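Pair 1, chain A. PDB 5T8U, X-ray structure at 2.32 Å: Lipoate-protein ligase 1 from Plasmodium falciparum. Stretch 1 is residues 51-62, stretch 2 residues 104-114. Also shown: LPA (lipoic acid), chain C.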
# COMPACT_ATOMS: atom_id res chain seq x y z
N PHE A 51 15.24 -1.48 -16.90
CA PHE A 51 14.55 -2.61 -16.29
C PHE A 51 13.06 -2.60 -16.62
O PHE A 51 12.43 -1.55 -16.70
CB PHE A 51 14.75 -2.57 -14.77
CG PHE A 51 14.41 -3.86 -14.09
CD1 PHE A 51 15.13 -5.01 -14.36
CD2 PHE A 51 13.39 -3.92 -13.16
CE1 PHE A 51 14.82 -6.20 -13.72
CE2 PHE A 51 13.08 -5.10 -12.52
CZ PHE A 51 13.80 -6.24 -12.80
N ASN A 52 12.51 -3.81 -16.81
CA ASN A 52 11.10 -3.96 -17.12
C ASN A 52 10.52 -5.25 -16.55
O ASN A 52 9.40 -5.62 -16.94
CB ASN A 52 10.89 -3.92 -18.64
CG ASN A 52 9.44 -3.75 -19.04
OD1 ASN A 52 8.60 -3.34 -18.23
ND2 ASN A 52 9.12 -4.07 -20.29
N GLU A 53 11.21 -5.93 -15.65
CA GLU A 53 10.84 -7.26 -15.18
C GLU A 53 10.24 -7.19 -13.78
O GLU A 53 10.29 -6.15 -13.12
CB GLU A 53 12.07 -8.17 -15.19
CG GLU A 53 12.64 -8.44 -16.57
CD GLU A 53 11.76 -9.35 -17.40
OE1 GLU A 53 11.01 -8.83 -18.26
OE2 GLU A 53 11.80 -10.58 -17.19
N PRO A 54 9.67 -8.29 -13.29
CA PRO A 54 9.06 -8.27 -11.96
C PRO A 54 10.08 -8.05 -10.85
O PRO A 54 11.26 -8.38 -10.98
CB PRO A 54 8.42 -9.66 -11.84
CG PRO A 54 8.29 -10.15 -13.24
CD PRO A 54 9.45 -9.58 -13.97
N ILE A 55 9.59 -7.48 -9.75
CA ILE A 55 10.39 -7.25 -8.55
C ILE A 55 9.61 -7.73 -7.34
O ILE A 55 8.41 -7.46 -7.21
CB ILE A 55 10.77 -5.77 -8.37
CG1 ILE A 55 11.69 -5.33 -9.51
CG2 ILE A 55 11.42 -5.53 -7.00
CD1 ILE A 55 12.11 -3.88 -9.45
N LEU A 56 10.30 -8.43 -6.43
CA LEU A 56 9.78 -8.74 -5.11
C LEU A 56 10.72 -8.13 -4.08
O LEU A 56 11.92 -8.40 -4.10
CB LEU A 56 9.67 -10.25 -4.89
CG LEU A 56 9.43 -10.70 -3.44
CD1 LEU A 56 8.18 -10.06 -2.87
CD2 LEU A 56 9.35 -12.21 -3.35
N PHE A 57 10.17 -7.32 -3.18
CA PHE A 57 10.95 -6.63 -2.16
C PHE A 57 10.39 -6.97 -0.79
O PHE A 57 9.21 -6.72 -0.52
CB PHE A 57 10.94 -5.11 -2.40
CG PHE A 57 11.49 -4.31 -1.25
CD1 PHE A 57 12.70 -4.64 -0.68
CD2 PHE A 57 10.79 -3.22 -0.75
CE1 PHE A 57 13.21 -3.91 0.37
CE2 PHE A 57 11.30 -2.48 0.30
CZ PHE A 57 12.51 -2.83 0.86
N LEU A 58 11.24 -7.52 0.08
CA LEU A 58 10.83 -7.97 1.40
C LEU A 58 11.43 -7.07 2.47
O LEU A 58 12.59 -6.66 2.37
CB LEU A 58 11.26 -9.42 1.62
CG LEU A 58 10.49 -10.43 0.76
CD1 LEU A 58 11.33 -11.66 0.46
CD2 LEU A 58 9.19 -10.81 1.45
N TRP A 59 10.64 -6.77 3.50
CA TRP A 59 11.08 -5.84 4.52
C TRP A 59 10.22 -6.00 5.76
O TRP A 59 9.08 -6.46 5.69
CB TRP A 59 11.04 -4.39 4.02
CG TRP A 59 9.80 -4.02 3.25
CD1 TRP A 59 9.40 -4.53 2.04
CD2 TRP A 59 8.80 -3.06 3.62
NE1 TRP A 59 8.22 -3.95 1.65
CE2 TRP A 59 7.83 -3.04 2.60
CE3 TRP A 59 8.64 -2.21 4.72
CZ2 TRP A 59 6.71 -2.21 2.65
CZ3 TRP A 59 7.53 -1.38 4.76
CH2 TRP A 59 6.58 -1.39 3.73
N ARG A 60 10.78 -5.62 6.90
CA ARG A 60 10.08 -5.67 8.18
C ARG A 60 10.25 -4.35 8.91
O ARG A 60 11.23 -3.63 8.68
CB ARG A 60 10.60 -6.83 9.05
CG ARG A 60 10.36 -8.21 8.46
CD ARG A 60 11.34 -9.23 9.03
NE ARG A 60 11.19 -9.40 10.47
CZ ARG A 60 12.02 -10.11 11.23
NH1 ARG A 60 13.08 -10.71 10.69
NH2 ARG A 60 11.80 -10.21 12.53
N ASN A 61 9.30 -4.04 9.78
CA ASN A 61 9.30 -2.78 10.51
C ASN A 61 9.01 -3.05 11.98
O ASN A 61 8.27 -3.97 12.33
CB ASN A 61 8.27 -1.79 9.95
CG ASN A 61 8.26 -1.76 8.44
OD1 ASN A 61 9.08 -1.09 7.82
ND2 ASN A 61 7.33 -2.49 7.84
N ASN A 62 9.59 -2.21 12.84
CA ASN A 62 9.34 -2.30 14.27
C ASN A 62 7.96 -1.73 14.58
O ASN A 62 7.16 -1.45 13.68
CB ASN A 62 10.46 -1.59 15.04
CG ASN A 62 11.19 -2.51 15.99
OD1 ASN A 62 10.59 -3.38 16.62
ND2 ASN A 62 12.51 -2.33 16.09
N GLY A 104 6.97 -9.13 14.26
CA GLY A 104 6.22 -10.35 14.09
C GLY A 104 5.50 -10.49 12.77
O GLY A 104 4.77 -11.46 12.58
N ASN A 105 5.68 -9.54 11.85
CA ASN A 105 5.01 -9.58 10.56
C ASN A 105 5.99 -9.18 9.47
O ASN A 105 6.93 -8.41 9.70
CB ASN A 105 3.78 -8.66 10.53
CG ASN A 105 4.15 -7.18 10.47
OD1 ASN A 105 4.27 -6.52 11.50
ND2 ASN A 105 4.32 -6.66 9.26
N VAL A 106 5.76 -9.72 8.28
CA VAL A 106 6.57 -9.44 7.11
C VAL A 106 5.81 -8.49 6.20
O VAL A 106 4.58 -8.39 6.25
CB VAL A 106 6.95 -10.74 6.36
CG1 VAL A 106 7.94 -10.47 5.23
CG2 VAL A 106 7.52 -11.77 7.33
N CYS A 107 6.55 -7.76 5.37
CA CYS A 107 5.98 -6.85 4.38
C CYS A 107 6.57 -7.18 3.02
O CYS A 107 7.79 -7.24 2.86
CB CYS A 107 6.26 -5.38 4.73
SG CYS A 107 5.51 -4.80 6.27
N PHE A 108 5.69 -7.39 2.04
CA PHE A 108 6.08 -7.73 0.68
C PHE A 108 5.65 -6.61 -0.26
O PHE A 108 4.63 -5.95 -0.05
CB PHE A 108 5.45 -9.05 0.23
CG PHE A 108 3.95 -9.02 0.15
CD1 PHE A 108 3.31 -8.65 -1.02
CD2 PHE A 108 3.17 -9.36 1.25
CE1 PHE A 108 1.92 -8.62 -1.10
CE2 PHE A 108 1.79 -9.34 1.18
CZ PHE A 108 1.17 -8.97 0.00
N THR A 109 6.45 -6.40 -1.31
CA THR A 109 6.18 -5.37 -2.30
C THR A 109 6.47 -5.95 -3.68
O THR A 109 7.63 -6.19 -4.03
CB THR A 109 7.03 -4.12 -2.06
OG1 THR A 109 6.76 -3.61 -0.75
CG2 THR A 109 6.73 -3.04 -3.10
N PHE A 110 5.41 -6.18 -4.46
CA PHE A 110 5.55 -6.61 -5.84
C PHE A 110 5.50 -5.39 -6.76
O PHE A 110 4.59 -4.56 -6.65
CB PHE A 110 4.43 -7.58 -6.23
CG PHE A 110 4.49 -8.89 -5.51
CD1 PHE A 110 5.31 -9.91 -5.98
CD2 PHE A 110 3.72 -9.12 -4.39
CE1 PHE A 110 5.36 -11.13 -5.33
CE2 PHE A 110 3.77 -10.34 -3.73
CZ PHE A 110 4.59 -11.34 -4.20
N LEU A 111 6.49 -5.28 -7.64
CA LEU A 111 6.49 -4.25 -8.68
C LEU A 111 6.46 -4.94 -10.03
O LEU A 111 7.19 -5.91 -10.26
CB LEU A 111 7.72 -3.34 -8.58
CG LEU A 111 8.01 -2.73 -7.21
CD1 LEU A 111 9.23 -1.83 -7.30
CD2 LEU A 111 6.81 -1.95 -6.70
N ASN A 112 5.60 -4.45 -10.93
CA ASN A 112 5.44 -5.07 -12.24
C ASN A 112 5.24 -4.01 -13.30
O ASN A 112 4.95 -2.85 -13.01
CB ASN A 112 4.26 -6.05 -12.25
CG ASN A 112 4.47 -7.23 -11.33
OD1 ASN A 112 4.22 -7.15 -10.13
ND2 ASN A 112 4.92 -8.35 -11.89
N ASN A 113 5.43 -4.42 -14.56
CA ASN A 113 5.16 -3.54 -15.69
C ASN A 113 3.66 -3.30 -15.85
O ASN A 113 3.23 -2.18 -16.15
CB ASN A 113 5.75 -4.12 -16.96
CG ASN A 113 5.41 -3.32 -18.20
OD1 ASN A 113 5.10 -2.13 -18.11
ND2 ASN A 113 5.45 -3.97 -19.36
N ASN A 114 2.86 -4.34 -15.66
CA ASN A 114 1.41 -4.26 -15.72
C ASN A 114 0.82 -4.72 -14.40
O ASN A 114 1.52 -5.23 -13.52
CB ASN A 114 0.86 -5.12 -16.88
CG ASN A 114 1.40 -4.68 -18.23
OD1 ASN A 114 1.75 -3.52 -18.42
ND2 ASN A 114 1.46 -5.62 -19.17
C1 LPA C . -5.74 -3.04 4.40
O1 LPA C . -6.04 -4.00 5.15
C2 LPA C . -4.42 -3.07 3.62
O2 LPA C . -6.52 -2.06 4.28
C3 LPA C . -3.26 -2.94 4.60
C4 LPA C . -1.98 -2.60 3.84
C5 LPA C . -0.91 -2.18 4.85
C6 LPA C . 0.25 -1.74 4.19
S6 LPA C . 1.07 -0.84 5.13
C7 LPA C . 1.41 -3.28 3.75
C8 LPA C . 2.93 -2.85 3.98
S8 LPA C . 2.91 -1.15 4.65
O HOH W 1 6.50 -9.02 -8.89

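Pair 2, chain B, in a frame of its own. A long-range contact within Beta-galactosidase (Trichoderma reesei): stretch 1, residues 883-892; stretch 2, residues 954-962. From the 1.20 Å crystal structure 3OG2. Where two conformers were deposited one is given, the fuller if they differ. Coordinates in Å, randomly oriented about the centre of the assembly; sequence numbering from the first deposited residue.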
# COMPACT_ATOMS: atom_id res chain seq x y z
N GLY B 883 5.89 -34.03 9.02
CA GLY B 883 4.43 -34.15 9.03
C GLY B 883 3.85 -32.77 9.25
O GLY B 883 4.51 -31.74 9.13
N ILE B 884 2.54 -32.73 9.49
CA ILE B 884 1.83 -31.44 9.56
C ILE B 884 0.83 -31.54 10.69
O ILE B 884 -0.02 -32.46 10.71
CB ILE B 884 1.11 -31.07 8.23
CG1 ILE B 884 2.05 -31.20 7.03
CG2 ILE B 884 0.53 -29.66 8.37
CD1 ILE B 884 1.43 -30.86 5.70
N ALA B 885 0.90 -30.60 11.63
CA ALA B 885 -0.06 -30.56 12.72
C ALA B 885 -0.73 -29.20 12.76
O ALA B 885 -0.14 -28.23 12.31
CB ALA B 885 0.65 -30.70 14.06
N PHE B 886 -1.94 -29.13 13.26
CA PHE B 886 -2.57 -27.83 13.41
C PHE B 886 -2.92 -27.63 14.89
O PHE B 886 -3.40 -28.55 15.53
CB PHE B 886 -3.85 -27.78 12.53
CG PHE B 886 -4.61 -26.49 12.75
CD1 PHE B 886 -4.08 -25.27 12.38
CD2 PHE B 886 -5.89 -26.51 13.31
CE1 PHE B 886 -4.78 -24.09 12.56
CE2 PHE B 886 -6.59 -25.33 13.52
CZ PHE B 886 -6.05 -24.09 13.14
N TYR B 887 -2.65 -26.43 15.35
CA TYR B 887 -2.83 -26.04 16.73
C TYR B 887 -3.83 -24.91 16.84
O TYR B 887 -3.75 -23.93 16.09
CB TYR B 887 -1.50 -25.57 17.31
CG TYR B 887 -0.42 -26.65 17.29
CD1 TYR B 887 0.47 -26.79 16.24
CD2 TYR B 887 -0.34 -27.52 18.38
CE1 TYR B 887 1.43 -27.78 16.28
CE2 TYR B 887 0.63 -28.51 18.41
CZ TYR B 887 1.53 -28.63 17.36
OH TYR B 887 2.50 -29.60 17.34
N ALA B 888 -4.76 -25.00 17.79
CA ALA B 888 -5.75 -23.96 17.97
C ALA B 888 -5.84 -23.57 19.45
O ALA B 888 -5.72 -24.43 20.32
CB ALA B 888 -7.14 -24.36 17.50
N ALA B 889 -6.11 -22.29 19.70
CA ALA B 889 -6.27 -21.86 21.11
C ALA B 889 -7.20 -20.67 21.16
O ALA B 889 -7.22 -19.86 20.21
CB ALA B 889 -4.94 -21.53 21.76
N LYS B 890 -7.95 -20.53 22.24
CA LYS B 890 -8.72 -19.36 22.47
C LYS B 890 -7.83 -18.28 23.10
O LYS B 890 -7.07 -18.52 24.01
CB LYS B 890 -9.86 -19.70 23.46
CG LYS B 890 -10.81 -18.52 23.66
CD LYS B 890 -11.89 -18.90 24.69
CE LYS B 890 -13.14 -19.46 24.07
NZ LYS B 890 -14.07 -19.99 25.13
N LEU B 891 -7.95 -17.06 22.56
CA LEU B 891 -7.20 -15.91 23.03
C LEU B 891 -8.20 -14.85 23.43
O LEU B 891 -8.68 -14.13 22.58
CB LEU B 891 -6.26 -15.40 21.93
CG LEU B 891 -5.55 -14.06 22.18
CD1 LEU B 891 -4.66 -14.08 23.40
CD2 LEU B 891 -4.78 -13.66 20.89
N PRO B 892 -8.53 -14.72 24.70
CA PRO B 892 -9.39 -13.63 25.14
C PRO B 892 -8.59 -12.33 25.16
O PRO B 892 -7.45 -12.34 25.61
CB PRO B 892 -9.80 -14.01 26.56
CG PRO B 892 -9.35 -15.40 26.72
CD PRO B 892 -8.15 -15.59 25.82
N ASN B 954 -11.11 -14.65 20.94
CA ASN B 954 -10.54 -14.86 19.61
C ASN B 954 -10.09 -16.31 19.52
O ASN B 954 -9.83 -16.92 20.57
CB ASN B 954 -9.34 -13.94 19.41
CG ASN B 954 -9.75 -12.49 19.50
OD1 ASN B 954 -10.21 -11.93 18.49
ND2 ASN B 954 -9.59 -11.90 20.66
N TRP B 955 -9.99 -16.82 18.31
CA TRP B 955 -9.42 -18.16 18.07
C TRP B 955 -8.17 -17.95 17.24
O TRP B 955 -8.26 -17.27 16.18
CB TRP B 955 -10.47 -18.98 17.31
CG TRP B 955 -11.36 -19.54 18.41
CD1 TRP B 955 -12.55 -18.96 18.82
CD2 TRP B 955 -11.12 -20.69 19.22
NE1 TRP B 955 -13.05 -19.73 19.83
CE2 TRP B 955 -12.21 -20.79 20.10
CE3 TRP B 955 -10.11 -21.67 19.30
CZ2 TRP B 955 -12.30 -21.83 21.04
CZ3 TRP B 955 -10.20 -22.71 20.24
CH2 TRP B 955 -11.31 -22.78 21.11
N ILE B 956 -7.05 -18.48 17.70
CA ILE B 956 -5.76 -18.38 17.03
C ILE B 956 -5.30 -19.77 16.59
O ILE B 956 -5.37 -20.73 17.35
CB ILE B 956 -4.69 -17.75 17.93
CG1 ILE B 956 -4.92 -16.27 18.23
CG2 ILE B 956 -3.30 -17.97 17.34
CD1 ILE B 956 -5.00 -15.40 16.99
N GLY B 957 -4.84 -19.87 15.34
CA GLY B 957 -4.46 -21.14 14.78
C GLY B 957 -3.06 -21.08 14.27
O GLY B 957 -2.64 -20.07 13.67
N VAL B 958 -2.29 -22.15 14.47
CA VAL B 958 -0.97 -22.26 13.90
C VAL B 958 -0.85 -23.66 13.27
O VAL B 958 -0.93 -24.67 13.97
CB VAL B 958 0.11 -22.07 14.97
CG1 VAL B 958 1.51 -22.25 14.38
CG2 VAL B 958 -0.03 -20.74 15.66
N ALA B 959 -0.62 -23.69 11.95
CA ALA B 959 -0.27 -24.94 11.27
C ALA B 959 1.25 -25.05 11.32
O ALA B 959 1.91 -24.06 11.11
CB ALA B 959 -0.78 -24.97 9.82
N LEU B 960 1.72 -26.26 11.56
CA LEU B 960 3.16 -26.53 11.64
C LEU B 960 3.46 -27.68 10.69
O LEU B 960 3.00 -28.80 10.93
CB LEU B 960 3.52 -26.89 13.10
CG LEU B 960 4.95 -27.39 13.32
CD1 LEU B 960 5.90 -26.26 12.99
CD2 LEU B 960 5.11 -27.89 14.74
N TRP B 961 4.25 -27.40 9.67
CA TRP B 961 4.67 -28.37 8.68
C TRP B 961 6.18 -28.56 8.91
O TRP B 961 6.96 -27.67 8.53
CB TRP B 961 4.30 -27.90 7.27
CG TRP B 961 4.81 -28.71 6.12
CD1 TRP B 961 5.51 -29.89 6.04
CD2 TRP B 961 4.63 -28.36 4.72
NE1 TRP B 961 5.76 -30.27 4.75
CE2 TRP B 961 5.23 -29.32 3.92
CE3 TRP B 961 3.99 -27.25 4.14
CZ2 TRP B 961 5.23 -29.26 2.51
CZ3 TRP B 961 3.97 -27.17 2.76
CH2 TRP B 961 4.59 -28.17 1.96
N ALA B 962 6.51 -29.71 9.49
CA ALA B 962 7.92 -30.06 9.73
C ALA B 962 8.45 -30.73 8.46
O ALA B 962 7.86 -31.74 8.01
CB ALA B 962 8.01 -31.01 10.88

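Pair 1, from lipoate-protein ligase 1, and pair 2, from beta-galactosidase, are both two neighbouring antiparallel strands, and 14 central residues superpose with an RMSD of 0.4 Å over N, CA and C. The strand directions differ by 162° in pair 1 and 144° in pair 2, and the areas buried between the stretches are alike, 854 and 877 Å². The register is the same. A:Ile55–A:Leu111, A:Phe57–A:Thr109 and A:Trp59–A:Cys107 are hydrogen-bonded pairs and fall on B:Ala885–B:Leu960, B:Tyr887–B:Val958 and B:Ala889–B:Ile956. Each is closed by two backbone bonds; A:Ile55 N to A:Leu111 O and B:Ala885 N to B:Leu960 O are both 2.9 Å, whereas the bond from A:Thr109 N to A:Phe57 O, also 2.9 Å, is weak. Between these rungs, CA–H groups meet carbonyls, as in A:Phe110 CA to A:Ile55 O (3.3 Å) and its counterpart, B:Ala959 CA to B:Ala885 O (3.5 Å).

The side chains of these hydrogen-bonded pairs share one face of each sheet. At its first rung, A:Ile55 lies against A:Leu111 with CB to CB at 3.9 Å. Pair 2 keeps the leucine as B:Leu960 but has B:Ala885 opposite; the m rotamer of B:Tyr887 carries its ring along the strand, bringing CE1 to 3.9 Å from B:Leu960 CB at the ring edge. A:Phe57, matched to B:Tyr887, is t instead, and the two side-chain centres lie 4.3 Å apart although the CA atoms nearly coincide. A:Phe57 CB is 4.0 Å from A:Thr109 CB. The third rung differs in chemistry. A:Trp59 (p) lays its six-membered ring against A:Cys107, whose CB is 3.6 Å and SG 4.3 Å from the ring centroid, both over the face, while NE1 reaches along the strand to donate a 2.8 Å hydrogen bond to A:Thr109 OG1. A:Trp59 CH2 lies 3.8 Å from LPA S8. In pair 2 the matching residues are B:Ala889 and B:Ile956, and B:Val958 replaces the threonine; none of the three has a side-chain polar group, so nothing corresponds to the A:Trp59–A:Thr109 bond. Separately, B:Leu891 packs CD2 3.7 Å from B:Ile956 CG1, an apolar contact.

On the other face, A:Leu56 sets CD1 4.2 Å from the centroid of the A:Phe110 ring, over its face. Pair 2 moves the aromatic ring to the first strand: B:Phe886 matches A:Leu56, and small B:Ala959 takes the place of A:Phe110, with B:Phe886 CD1 4.2 Å from B:Ala959 CB. The ring continues to B:Gly957, where B:Phe886 CE1 is 3.7 Å from B:Gly957 CA; a CB there would lie 2.7 Å from B:Phe886 CZ, a clash. Pair 1 has A:Phe108 at that position, with its CB 4.3 Å from both A:Leu56 CD1 and A:Leu58 CD2. A:Leu58 also puts CD2 4.0 Å from A:Val106 CG1, while B:Ala888 places CB 4.4 Å from B:Trp955 CE3, so the larger side chain has changed strands here too.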